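Long-range contacts in nitrate transport protein (Xanthomonas axonopodis pv. citri, PDB 3KSX), which probably binds alkanesulfonates in the periplasm for uptake by an ABC transporter, and is captured here with the sulfonate buffer MOPS: residues E113-S119 with G196-A202; K132-F136 with Q178-A183; P167-R171 with W182-W188. All blocks are in the same frame, centred on the assembly; numbering follows the deposited sequence.

Contact 1. Residues E113-S119 with G196-A202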
loop_
_atom_site.group_PDB
_atom_site.type_symbol
_atom_site.label_atom_id
_atom_site.label_comp_id
_atom_site.label_asym_id
_atom_site.label_seq_id
_atom_site.Cartn_x
_atom_site.Cartn_y
_atom_site.Cartn_z
ATOM N N GLU A 113 -5.340 -7.504 2.918
ATOM C CA GLU A 113 -6.203 -6.301 2.937
ATOM C C GLU A 113 -7.510 -6.695 3.593
ATOM O O GLU A 113 -8.192 -7.564 3.068
ATOM C CB GLU A 113 -6.567 -5.756 1.537
ATOM C CG GLU A 113 -5.361 -5.419 0.726
ATOM C CD GLU A 113 -4.958 -3.918 0.864
ATOM O OE1 GLU A 113 -5.549 -3.116 1.665
ATOM O OE2 GLU A 113 -4.061 -3.555 0.063
ATOM N N THR A 114 -7.891 -6.018 4.676
ATOM C CA THR A 114 -8.979 -6.538 5.536
ATOM C C THR A 114 -9.926 -5.449 6.076
ATOM O O THR A 114 -9.489 -4.325 6.268
ATOM C CB THR A 114 -8.383 -7.320 6.728
ATOM O OG1 THR A 114 -7.758 -6.412 7.647
ATOM C CG2 THR A 114 -7.306 -8.306 6.246
ATOM N N ILE A 115 -11.189 -5.812 6.339
ATOM C CA ILE A 115 -12.071 -5.103 7.194
ATOM C C ILE A 115 -12.116 -5.884 8.513
ATOM O O ILE A 115 -12.487 -7.095 8.512
ATOM C CB ILE A 115 -13.442 -4.972 6.523
ATOM C CG1 ILE A 115 -13.313 -4.345 5.095
ATOM C CG2 ILE A 115 -14.502 -4.161 7.389
ATOM C CD1 ILE A 115 -14.739 -4.261 4.411
ATOM N N LEU A 116 -11.763 -5.163 9.587
ATOM C CA LEU A 116 -11.711 -5.671 10.960
ATOM C C LEU A 116 -12.883 -5.088 11.741
ATOM O O LEU A 116 -13.292 -3.932 11.495
ATOM C CB LEU A 116 -10.363 -5.315 11.591
ATOM C CG LEU A 116 -9.048 -5.748 10.965
ATOM C CD1 LEU A 116 -7.921 -5.439 11.882
ATOM C CD2 LEU A 116 -9.095 -7.194 10.645
ATOM N N VAL A 117 -13.426 -5.855 12.675
ATOM C CA VAL A 117 -14.330 -5.347 13.669
ATOM C C VAL A 117 -13.803 -5.717 15.038
ATOM O O VAL A 117 -13.035 -6.762 15.189
ATOM C CB VAL A 117 -15.815 -5.840 13.516
ATOM C CG1 VAL A 117 -16.352 -5.425 12.137
ATOM C CG2 VAL A 117 -15.854 -7.377 13.686
ATOM N N PRO A 118 -14.157 -4.906 16.038
ATOM C CA PRO A 118 -13.789 -5.290 17.400
ATOM C C PRO A 118 -14.366 -6.689 17.652
ATOM O O PRO A 118 -15.495 -7.003 17.227
ATOM C CB PRO A 118 -14.513 -4.250 18.283
ATOM C CG PRO A 118 -14.534 -3.017 17.375
ATOM C CD PRO A 118 -14.925 -3.633 16.036
ATOM N N SER A 119 -13.585 -7.498 18.339
ATOM C CA SER A 119 -13.967 -8.903 18.601
ATOM C C SER A 119 -15.267 -8.974 19.420
ATOM O O SER A 119 -16.110 -9.847 19.194
ATOM C CB SER A 119 -12.788 -9.686 19.184
ATOM O OG SER A 119 -12.297 -9.074 20.364
ATOM N N GLY A 196 -6.444 -10.890 19.977
ATOM C CA GLY A 196 -7.880 -10.892 20.340
ATOM C C GLY A 196 -8.635 -9.566 20.309
ATOM O O GLY A 196 -9.834 -9.522 20.615
ATOM N N SER A 197 -7.977 -8.536 19.812
ATOM C CA SER A 197 -8.591 -7.201 19.653
ATOM C C SER A 197 -9.712 -7.171 18.567
ATOM O O SER A 197 -10.706 -6.384 18.672
ATOM C CB SER A 197 -7.512 -6.182 19.251
ATOM O OG SER A 197 -6.620 -5.853 20.300
ATOM N N ALA A 198 -9.551 -7.988 17.532
ATOM C CA ALA A 198 -10.404 -7.949 16.340
ATOM C C ALA A 198 -10.725 -9.314 15.727
ATOM O O ALA A 198 -9.985 -10.325 15.938
ATOM C CB ALA A 198 -9.744 -7.072 15.248
ATOM N N ARG A 199 -11.850 -9.350 15.021
ATOM C CA ARG A 199 -12.216 -10.457 14.137
ATOM C C ARG A 199 -12.112 -9.973 12.714
ATOM O O ARG A 199 -12.436 -8.831 12.453
ATOM C CB ARG A 199 -13.667 -10.971 14.332
ATOM C CG ARG A 199 -13.883 -11.781 15.631
ATOM C CD ARG A 199 -15.337 -12.199 15.686
ATOM N NE ARG A 199 -16.218 -11.128 16.168
ATOM C CZ ARG A 199 -17.143 -10.523 15.395
ATOM N NH1 ARG A 199 -17.332 -10.825 14.118
ATOM N NH2 ARG A 199 -17.909 -9.614 15.922
ATOM N N LEU A 200 -11.666 -10.847 11.807
ATOM C CA LEU A 200 -11.776 -10.525 10.374
ATOM C C LEU A 200 -13.236 -10.494 9.929
ATOM O O LEU A 200 -14.048 -11.463 10.104
ATOM C CB LEU A 200 -10.987 -11.570 9.567
ATOM C CG LEU A 200 -10.970 -11.439 8.057
ATOM C CD1 LEU A 200 -10.268 -10.174 7.677
ATOM C CD2 LEU A 200 -10.205 -12.648 7.521
ATOM N N LEU A 201 -13.651 -9.435 9.237
ATOM C CA LEU A 201 -14.986 -9.485 8.725
ATOM C C LEU A 201 -14.926 -9.869 7.220
ATOM O O LEU A 201 -15.753 -10.635 6.741
ATOM C CB LEU A 201 -15.694 -8.138 8.924
ATOM C CG LEU A 201 -17.170 -8.168 8.565
ATOM C CD1 LEU A 201 -17.887 -8.840 9.625
ATOM C CD2 LEU A 201 -17.741 -6.765 8.507
ATOM N N ALA A 202 -13.980 -9.278 6.483
ATOM C CA ALA A 202 -13.846 -9.572 5.025
ATOM C C ALA A 202 -12.440 -9.254 4.607
ATOM O O ALA A 202 -11.811 -8.421 5.227
ATOM C CB ALA A 202 -14.828 -8.722 4.209
#
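Ile115 O is gripped by two successive amides of the facing strand: Leu201 N at 2.7 Å, nearly in line with the carbonyl, and, more weakly, Ala202 N at 3.3 Å. Because Leu201 and Ala202 both oppose Ile115, the pairing contains a classic beta bulge. Beyond it the strands regain regular antiparallel register, with Val117 and Arg199 exchanging both backbone bonds as a hydrogen-bonded pair. Strand 198-203 is an outermost strand of a five-stranded mixed sheet, in which 113-118 runs antiparallel to its neighbours, the order expected of a type II periplasmic binding protein lobe. Arg199 bends at chi3 (-81°), bringing its guanidinium back over the partner strand: Val117 CG2 lies 3.5 Å above one face, toward the rim, while NE points at Ser119 O (3.3 Å, N-H...O 171°) in the group's own plane. The far end of Arg199 is held by Leu123 O through NH1. Leu200, on the face it shares with Leu116, brings CD1 to Thr114 CB at 3.5 Å, the two side chains crossing at about a right angle. Where the strands part, Ser119 OG donates a short bond to Gly196 O (2.5 Å), and Ser119 N reaches Ser197 O from above the carbonyl plane.

Contact 2. Residues K132-F136 with Q178-A183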
loop_
_atom_site.group_PDB
_atom_site.type_symbol
_atom_site.label_atom_id
_atom_site.label_comp_id
_atom_site.label_asym_id
_atom_site.label_seq_id
_atom_site.Cartn_x
_atom_site.Cartn_y
_atom_site.Cartn_z
ATOM N N LYS A 132 -22.784 2.152 9.964
ATOM C CA LYS A 132 -21.714 2.102 10.954
ATOM C C LYS A 132 -20.526 3.032 10.589
ATOM O O LYS A 132 -20.343 3.388 9.425
ATOM C CB LYS A 132 -21.195 0.683 11.098
ATOM C CG LYS A 132 -22.227 -0.369 11.411
ATOM C CD LYS A 132 -22.785 -0.203 12.757
ATOM C CE LYS A 132 -23.714 -1.371 12.964
ATOM N NZ LYS A 132 -24.970 -0.933 13.561
ATOM N N ARG A 133 -19.739 3.367 11.611
ATOM C CA ARG A 133 -18.587 4.267 11.530
ATOM C C ARG A 133 -17.394 3.385 11.249
ATOM O O ARG A 133 -17.051 2.534 12.048
ATOM C CB ARG A 133 -18.388 4.937 12.872
ATOM C CG ARG A 133 -19.365 5.998 13.096
ATOM C CD ARG A 133 -19.009 6.736 14.328
ATOM N NE ARG A 133 -19.908 7.878 14.288
ATOM C CZ ARG A 133 -19.686 9.058 14.851
ATOM N NH1 ARG A 133 -18.561 9.292 15.541
ATOM N NH2 ARG A 133 -20.614 10.010 14.704
ATOM N N ILE A 134 -16.825 3.581 10.073
ATOM C CA ILE A 134 -15.707 2.766 9.595
ATOM C C ILE A 134 -14.464 3.628 9.379
ATOM O O ILE A 134 -14.482 4.556 8.539
ATOM C CB ILE A 134 -16.095 2.065 8.310
ATOM C CG1 ILE A 134 -17.495 1.396 8.420
ATOM C CG2 ILE A 134 -15.022 1.097 7.876
ATOM C CD1 ILE A 134 -17.811 0.575 7.164
ATOM N N ALA A 135 -13.395 3.342 10.107
ATOM C CA ALA A 135 -12.090 4.026 10.035
ATOM C C ALA A 135 -11.301 3.476 8.835
ATOM O O ALA A 135 -11.251 2.245 8.612
ATOM C CB ALA A 135 -11.272 3.678 11.297
ATOM N N PHE A 136 -10.656 4.360 8.094
ATOM C CA PHE A 136 -9.652 3.919 7.059
ATOM C C PHE A 136 -8.887 5.118 6.586
ATOM O O PHE A 136 -9.348 6.253 6.743
ATOM C CB PHE A 136 -10.274 3.227 5.791
ATOM C CG PHE A 136 -11.396 4.039 5.114
ATOM C CD1 PHE A 136 -11.118 4.779 3.919
ATOM C CD2 PHE A 136 -12.692 4.070 5.625
ATOM C CE1 PHE A 136 -12.110 5.488 3.288
ATOM C CE2 PHE A 136 -13.738 4.809 4.973
ATOM C CZ PHE A 136 -13.397 5.535 3.822
ATOM N N GLN A 178 -14.257 3.738 19.541
ATOM C CA GLN A 178 -14.855 4.837 18.725
ATOM C C GLN A 178 -15.232 4.402 17.263
ATOM O O GLN A 178 -15.804 5.176 16.519
ATOM C CB GLN A 178 -13.856 5.983 18.638
ATOM C CG GLN A 178 -13.486 6.567 20.038
ATOM C CD GLN A 178 -12.401 7.564 19.990
ATOM O OE1 GLN A 178 -11.265 7.270 19.563
ATOM N NE2 GLN A 178 -12.696 8.760 20.499
ATOM N N VAL A 179 -14.839 3.206 16.856
ATOM C CA VAL A 179 -15.143 2.793 15.483
ATOM C C VAL A 179 -15.794 1.395 15.469
ATOM O O VAL A 179 -15.554 0.541 16.338
ATOM C CB VAL A 179 -13.874 2.788 14.579
ATOM C CG1 VAL A 179 -12.987 3.973 14.851
ATOM C CG2 VAL A 179 -13.113 1.592 14.877
ATOM N N ASP A 180 -16.634 1.169 14.473
ATOM C CA ASP A 180 -17.369 -0.074 14.392
ATOM C C ASP A 180 -16.567 -1.048 13.573
ATOM O O ASP A 180 -16.664 -2.278 13.789
ATOM C CB ASP A 180 -18.755 0.225 13.763
ATOM C CG ASP A 180 -19.635 1.117 14.651
ATOM O OD1 ASP A 180 -19.920 0.767 15.823
ATOM O OD2 ASP A 180 -20.151 2.129 14.176
ATOM N N ALA A 181 -15.763 -0.526 12.610
ATOM C CA ALA A 181 -14.959 -1.465 11.765
ATOM C C ALA A 181 -13.755 -0.685 11.264
ATOM O O ALA A 181 -13.772 0.495 11.335
ATOM C CB ALA A 181 -15.814 -1.973 10.600
ATOM N N TRP A 182 -12.686 -1.343 10.812
ATOM C CA TRP A 182 -11.514 -0.590 10.421
ATOM C C TRP A 182 -11.042 -1.265 9.158
ATOM O O TRP A 182 -10.853 -2.497 9.216
ATOM C CB TRP A 182 -10.483 -0.685 11.569
ATOM C CG TRP A 182 -9.141 -0.001 11.304
ATOM C CD1 TRP A 182 -8.872 1.022 10.375
ATOM C CD2 TRP A 182 -7.963 -0.225 12.010
ATOM N NE1 TRP A 182 -7.530 1.386 10.458
ATOM C CE2 TRP A 182 -6.965 0.617 11.473
ATOM C CE3 TRP A 182 -7.619 -1.115 13.066
ATOM C CZ2 TRP A 182 -5.641 0.601 11.961
ATOM C CZ3 TRP A 182 -6.283 -1.091 13.577
ATOM C CH2 TRP A 182 -5.333 -0.266 13.002
ATOM N N ALA A 183 -10.968 -0.549 8.029
ATOM C CA ALA A 183 -10.400 -1.216 6.819
ATOM C C ALA A 183 -8.887 -0.860 6.874
ATOM O O ALA A 183 -8.518 0.318 6.909
ATOM C CB ALA A 183 -11.008 -0.773 5.589
HETATM O O HOH W 1 -16.791 7.555 16.805
#
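Ala135 CB is a small knob seated between two neighbours on segment 178-183: Val179 CG1 touches it at 4.0 Å and Trp182 CD1 at 3.7 Å. Trp182 CD1 also comes up to Ala135 O (3.2 Å), which lies in the ring plane at the indole's edge. On the other face of the sheet Ile134 CG2 rests against Ala181, 4.2 Å from its CB, and next along the strand the CB atoms of Phe136 and Ala183 abut, while the Phe136 ring leads away to meet His143 and Tyr164. At the opposite end Asp180 folds round the backbone of Arg133. With CG beside its own backbone N (chi1 -66°), Asp180 presents the anti lone pair of OD2 to Arg133 N at 2.9 Å, almost straight at 173°, and its amide N returns a bond to Arg133 O (2.8 Å). Lys132 CB leans on this carboxylate at 3.6 Å from OD2. A water outside the strands joins Arg133 NH1 to Gln178 O. Parallel bridges of Ile134 with Ala181 and Ala135 with Trp182, between strands inclined by 30°, belong to the parallel part of the mixed alpha/beta sheet found in each lobe of type II periplasmic binding proteins.

Contact 3. Residues P167-R171 with W182-W188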
loop_
_atom_site.group_PDB
_atom_site.type_symbol
_atom_site.label_atom_id
_atom_site.label_comp_id
_atom_site.label_asym_id
_atom_site.label_seq_id
_atom_site.Cartn_x
_atom_site.Cartn_y
_atom_site.Cartn_z
ATOM N N PRO A 167 -3.129 4.963 9.867
ATOM C CA PRO A 167 -3.218 3.730 10.575
ATOM C C PRO A 167 -3.028 3.819 12.118
ATOM O O PRO A 167 -3.702 3.122 12.869
ATOM C CB PRO A 167 -2.122 2.880 9.925
ATOM C CG PRO A 167 -2.035 3.388 8.481
ATOM C CD PRO A 167 -2.386 4.888 8.602
ATOM N N ALA A 168 -2.116 4.654 12.590
ATOM C CA ALA A 168 -1.876 4.752 14.048
ATOM C C ALA A 168 -3.049 5.414 14.729
ATOM O O ALA A 168 -3.414 5.025 15.855
ATOM C CB ALA A 168 -0.539 5.564 14.351
ATOM N N ASN A 169 -3.615 6.419 14.072
ATOM C CA ASN A 169 -4.760 7.079 14.698
ATOM C C ASN A 169 -6.020 6.267 14.699
ATOM O O ASN A 169 -6.822 6.339 15.658
ATOM C CB ASN A 169 -5.040 8.427 14.102
ATOM C CG ASN A 169 -3.921 9.383 14.353
ATOM O OD1 ASN A 169 -3.138 9.205 15.308
ATOM N ND2 ASN A 169 -3.777 10.344 13.466
ATOM N N ALA A 170 -6.204 5.509 13.622
ATOM C CA ALA A 170 -7.271 4.539 13.563
ATOM C C ALA A 170 -7.093 3.433 14.606
ATOM O O ALA A 170 -8.054 3.006 15.206
ATOM C CB ALA A 170 -7.439 3.951 12.114
ATOM N N ARG A 171 -5.856 2.981 14.867
ATOM C CA ARG A 171 -5.635 1.906 15.833
ATOM C C ARG A 171 -6.025 2.447 17.163
ATOM O O ARG A 171 -6.576 1.737 17.951
ATOM C CB ARG A 171 -4.150 1.580 15.918
ATOM C CG ARG A 171 -3.791 0.742 17.144
ATOM C CD ARG A 171 -4.064 -0.677 16.795
ATOM N NE ARG A 171 -4.065 -1.590 17.981
ATOM C CZ ARG A 171 -5.113 -1.790 18.798
ATOM N NH1 ARG A 171 -6.238 -1.114 18.630
ATOM N NH2 ARG A 171 -5.037 -2.673 19.790
ATOM N N TRP A 182 -12.686 -1.343 10.812
ATOM C CA TRP A 182 -11.514 -0.590 10.421
ATOM C C TRP A 182 -11.042 -1.265 9.158
ATOM O O TRP A 182 -10.853 -2.497 9.216
ATOM C CB TRP A 182 -10.483 -0.685 11.569
ATOM C CG TRP A 182 -9.141 -0.001 11.304
ATOM C CD1 TRP A 182 -8.872 1.022 10.375
ATOM C CD2 TRP A 182 -7.963 -0.225 12.010
ATOM N NE1 TRP A 182 -7.530 1.386 10.458
ATOM C CE2 TRP A 182 -6.965 0.617 11.473
ATOM C CE3 TRP A 182 -7.619 -1.115 13.066
ATOM C CZ2 TRP A 182 -5.641 0.601 11.961
ATOM C CZ3 TRP A 182 -6.283 -1.091 13.577
ATOM C CH2 TRP A 182 -5.333 -0.266 13.002
ATOM N N ALA A 183 -10.968 -0.549 8.029
ATOM C CA ALA A 183 -10.400 -1.216 6.819
ATOM C C ALA A 183 -8.887 -0.860 6.874
ATOM O O ALA A 183 -8.518 0.318 6.909
ATOM C CB ALA A 183 -11.008 -0.773 5.589
ATOM N N ILE A 184 -8.079 -1.910 6.848
ATOM C CA ILE A 184 -6.591 -1.804 7.134
ATOM C C ILE A 184 -5.840 -2.989 6.567
ATOM O O ILE A 184 -6.447 -3.946 6.139
ATOM C CB ILE A 184 -6.321 -1.635 8.677
ATOM C CG1 ILE A 184 -4.885 -1.168 9.001
ATOM C CG2 ILE A 184 -6.642 -2.968 9.467
ATOM C CD1 ILE A 184 -4.475 0.179 8.366
ATOM N N TRP A 185 -4.538 -2.920 6.546
ATOM C CA TRP A 185 -3.755 -3.999 5.959
ATOM C C TRP A 185 -2.852 -4.574 7.066
ATOM O O TRP A 185 -2.888 -4.116 8.204
ATOM C CB TRP A 185 -2.962 -3.391 4.791
ATOM C CG TRP A 185 -2.378 -2.037 5.060
ATOM C CD1 TRP A 185 -1.179 -1.750 5.599
ATOM C CD2 TRP A 185 -3.017 -0.763 4.796
ATOM N NE1 TRP A 185 -1.019 -0.392 5.692
ATOM C CE2 TRP A 185 -2.143 0.240 5.242
ATOM C CE3 TRP A 185 -4.246 -0.394 4.257
ATOM C CZ2 TRP A 185 -2.402 1.597 5.065
ATOM C CZ3 TRP A 185 -4.541 0.969 4.168
ATOM C CH2 TRP A 185 -3.628 1.944 4.592
ATOM N N ASP A 186 -2.069 -5.601 6.728
ATOM C CA ASP A 186 -0.966 -6.090 7.553
ATOM C C ASP A 186 0.130 -5.023 7.746
ATOM O O ASP A 186 0.453 -4.257 6.812
ATOM C CB ASP A 186 -0.329 -7.345 6.963
ATOM C CG ASP A 186 -0.857 -8.607 7.563
ATOM O OD1 ASP A 186 -1.300 -8.605 8.731
ATOM O OD2 ASP A 186 -0.865 -9.613 6.841
ATOM N N PRO A 187 0.724 -4.987 8.940
ATOM C CA PRO A 187 0.608 -6.026 10.006
ATOM C C PRO A 187 -0.475 -5.813 11.065
ATOM O O PRO A 187 -0.577 -6.635 11.966
ATOM C CB PRO A 187 1.987 -5.935 10.685
ATOM C CG PRO A 187 2.204 -4.349 10.695
ATOM C CD PRO A 187 1.721 -3.937 9.283
ATOM N N TRP A 188 -1.235 -4.718 10.977
ATOM C CA TRP A 188 -2.339 -4.444 11.923
ATOM C C TRP A 188 -3.358 -5.590 11.904
ATOM O O TRP A 188 -3.746 -6.065 12.952
ATOM C CB TRP A 188 -3.015 -3.103 11.634
ATOM C CG TRP A 188 -2.022 -1.977 11.369
ATOM C CD1 TRP A 188 -1.449 -1.609 10.141
ATOM C CD2 TRP A 188 -1.509 -1.072 12.329
ATOM N NE1 TRP A 188 -0.599 -0.550 10.317
ATOM C CE2 TRP A 188 -0.615 -0.190 11.644
ATOM C CE3 TRP A 188 -1.691 -0.929 13.693
ATOM C CZ2 TRP A 188 0.065 0.848 12.296
ATOM C CZ3 TRP A 188 -0.984 0.109 14.367
ATOM C CH2 TRP A 188 -0.121 0.981 13.662
#
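Trp182 lays its indole against the first turn of helix 167-175, meeting Ala170 and Arg171. Ala170 CB presses closely on the pyrrole side, 3.1 Å from Trp182 NE1, and the backbone between the two helix residues passes over one ring face, with Arg171 N 3.7 Å above the plane near the rim. At the far end of the ring, Trp182 CH2 reaches Arg171 CB at 3.6 Å. The opposite face of the indole is backed by Ile184 CB, so the ring is clamped between helix and strand. Ile184 then extends CD1 to Pro167 CB, and the same methyl sits over the centre of the Trp185 ring. Trp185 follows, its CZ2 touching Pro167 CG at 3.9 Å; its side chain also comes within about 3 Å of the bound MOPS, nearest atoms. A cis peptide before Pro187 turns the chain, and Trp188 comes back toward the helix as the start of 188-194. Pro167 CB stands 3.4 Å above one face of the Trp188 ring, offset toward the rim, and Trp182 CZ2 approaches that same face. In Arg171, chi1 of 165° carries CG away from the backbone N and a bend at chi2 lays CD beside two indoles, both on one side of it, 3.9 Å from Trp188 CE3 and from Trp182 CZ3. No hydrogen bond crosses; the contact is van der Waals packing. The helix packs on strand 182-185 at 135°, axes 10.0 Å apart, and links parallel strands 161-164 and 181-185 of one sheet as a beta-alpha-beta crossover, bordering the ligand site through Trp185.

In the fold
From the N terminus, strand 113-118 comes first and, of the three contacts, pairs with the most distant partner in sequence: contact 1 closes only at 196-202, and the loop it spans holds both other contacts. Within it, 132-136 opens contact 2 and helix segment 167-171 opens contact 3; contact 2 then closes at 178-183 and contact 3 at 182-188, so these two cross and share Trp182 and Ala183. Strand 181-185 lies between 133-136 and 113-118 in one sheet, with Leu116 O probably accepting from Trp182 N at 2.7 Å. Contacts 1 and 2 therefore join neighbouring strands of the sheet, while contact 3 fastens a helix over it; centres lie about 10 Å apart in every pair.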